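Local coordinates for StiE protein (Stigmatella aurantiaca, PDB 6ECX), which acts as the S-adenosylmethionine-dependent oxygen methyltransferase domain of a modular polyketide synthase, at residues M191-A196 with E215-L220. Residues are numbered along the deposited sequence; the frame is centred on the assembly and turned at random.
Sequences MADFVA and EQWNKL
Trp217 carries helix 214-222 onto strand 187-196, and it shows how one indole can join a helix to a sheet by a hydrogen bond at the ring edge and van der Waals contacts elsewhere round it. The segment axes come no closer than 9.5 Å; the CB of Trp217 points toward the strand, and CG, anti to the carbonyl carbon (chi1 -75°), extends the indole across the gap. Its NE1 donates to Phe194 O at 3.0 Å, with an N-H...O angle of 150°; the oxygen lies near the indole plane, although NE1 is tilted from the carbonyl plane. Val195 crosses the indole obliquely, its CG2 against CD1 of Trp217. Met191 comes from the opposite direction, its chain bent at the thioether so that CE reaches CZ3 of Trp217 at 3.9 Å. Asp193 crosses at about a right angle, with CG near CZ2 of Trp217. Its carboxylate, 55° from the ring plane, is held by other partners: OD1 by Tyr16 OH and Phe194 N, OD2 by Gly167 N. Further along the helix, Leu220 touches Phe210 and helix 172-181, whose Phe176 also touches Trp217. Strand 187-196 lies between 157-163 and 283-292 in the 3-2-1-4-5-7-6 strand order of the Rossmann-like class I methyltransferase fold, the Phe194 side chain about 9 Å from bound S-adenosylmethionine.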
# COMPACT_ATOMS: atom_id res chain seq x y z
N MET A 191 -5.09 4.12 -1.02
CA MET A 191 -4.66 2.74 -0.99
C MET A 191 -3.68 2.50 -2.12
O MET A 191 -3.77 3.12 -3.18
CB MET A 191 -5.83 1.77 -1.15
CG MET A 191 -6.66 1.60 0.09
SD MET A 191 -8.05 0.55 -0.31
CE MET A 191 -7.35 -0.54 -1.54
N ALA A 192 -2.71 1.63 -1.85
CA ALA A 192 -1.90 1.02 -2.89
C ALA A 192 -2.27 -0.46 -2.91
O ALA A 192 -2.24 -1.12 -1.86
CB ALA A 192 -0.41 1.22 -2.61
N ASP A 193 -2.65 -0.96 -4.08
CA ASP A 193 -3.03 -2.36 -4.20
C ASP A 193 -3.09 -2.74 -5.67
O ASP A 193 -2.82 -1.92 -6.56
CB ASP A 193 -4.35 -2.65 -3.49
CG ASP A 193 -4.30 -3.96 -2.71
OD1 ASP A 193 -3.91 -4.97 -3.30
OD2 ASP A 193 -4.61 -3.95 -1.50
N PHE A 194 -3.41 -4.00 -5.91
CA PHE A 194 -3.39 -4.59 -7.24
C PHE A 194 -4.78 -4.69 -7.84
O PHE A 194 -5.75 -5.01 -7.14
CB PHE A 194 -2.77 -5.98 -7.21
CG PHE A 194 -1.32 -5.97 -6.86
CD1 PHE A 194 -0.36 -5.77 -7.84
CD2 PHE A 194 -0.92 -6.14 -5.54
CE1 PHE A 194 0.98 -5.76 -7.51
CE2 PHE A 194 0.42 -6.14 -5.21
CZ PHE A 194 1.37 -5.95 -6.19
N VAL A 195 -4.86 -4.45 -9.14
CA VAL A 195 -6.05 -4.69 -9.95
C VAL A 195 -5.70 -5.80 -10.94
O VAL A 195 -4.72 -5.68 -11.69
CB VAL A 195 -6.50 -3.41 -10.68
CG1 VAL A 195 -7.62 -3.74 -11.66
CG2 VAL A 195 -6.95 -2.34 -9.67
N ALA A 196 -6.48 -6.87 -10.94
CA ALA A 196 -6.32 -7.92 -11.95
C ALA A 196 -7.08 -7.54 -13.22
O ALA A 196 -8.25 -7.19 -13.16
CB ALA A 196 -6.83 -9.26 -11.43
N GLU A 215 -14.41 -4.64 -11.29
CA GLU A 215 -15.79 -4.78 -10.85
C GLU A 215 -15.86 -5.19 -9.39
O GLU A 215 -16.76 -4.76 -8.66
CB GLU A 215 -16.52 -5.79 -11.73
CG GLU A 215 -17.92 -6.10 -11.27
CD GLU A 215 -18.76 -6.72 -12.38
OE1 GLU A 215 -19.89 -6.23 -12.62
OE2 GLU A 215 -18.27 -7.68 -13.01
N GLN A 216 -14.91 -6.01 -8.94
CA GLN A 216 -14.93 -6.47 -7.56
C GLN A 216 -14.56 -5.35 -6.61
O GLN A 216 -15.24 -5.14 -5.60
CB GLN A 216 -14.00 -7.66 -7.40
CG GLN A 216 -14.63 -8.93 -7.92
CD GLN A 216 -13.66 -10.09 -7.86
OE1 GLN A 216 -12.50 -9.95 -8.24
NE2 GLN A 216 -14.13 -11.24 -7.38
N TRP A 217 -13.49 -4.59 -6.92
CA TRP A 217 -13.19 -3.39 -6.14
C TRP A 217 -14.38 -2.43 -6.14
O TRP A 217 -14.72 -1.85 -5.10
CB TRP A 217 -11.97 -2.65 -6.69
CG TRP A 217 -10.62 -3.28 -6.38
CD1 TRP A 217 -9.72 -3.77 -7.29
CD2 TRP A 217 -10.02 -3.46 -5.09
NE1 TRP A 217 -8.60 -4.25 -6.65
CE2 TRP A 217 -8.76 -4.08 -5.30
CE3 TRP A 217 -10.42 -3.18 -3.79
CZ2 TRP A 217 -7.90 -4.41 -4.25
CZ3 TRP A 217 -9.56 -3.51 -2.74
CH2 TRP A 217 -8.31 -4.12 -2.98
N ASN A 218 -14.98 -2.20 -7.31
CA ASN A 218 -16.13 -1.31 -7.42
C ASN A 218 -17.26 -1.74 -6.49
O ASN A 218 -17.86 -0.91 -5.80
CB ASN A 218 -16.60 -1.26 -8.88
CG ASN A 218 -17.58 -0.11 -9.12
OD1 ASN A 218 -17.94 0.57 -8.18
ND2 ASN A 218 -17.99 0.10 -10.38
N LYS A 219 -17.57 -3.04 -6.45
CA LYS A 219 -18.64 -3.50 -5.57
C LYS A 219 -18.32 -3.18 -4.11
O LYS A 219 -19.19 -2.73 -3.35
CB LYS A 219 -18.86 -5.00 -5.77
CG LYS A 219 -20.18 -5.53 -5.22
CD LYS A 219 -20.44 -6.94 -5.73
CE LYS A 219 -21.71 -7.53 -5.13
NZ LYS A 219 -22.90 -6.69 -5.43
N LEU A 220 -17.06 -3.38 -3.71
CA LEU A 220 -16.65 -3.06 -2.34
C LEU A 220 -16.81 -1.58 -2.05
O LEU A 220 -17.30 -1.21 -0.97
CB LEU A 220 -15.19 -3.47 -2.11
CG LEU A 220 -14.93 -4.98 -2.03
CD1 LEU A 220 -13.44 -5.23 -2.04
CD2 LEU A 220 -15.57 -5.53 -0.77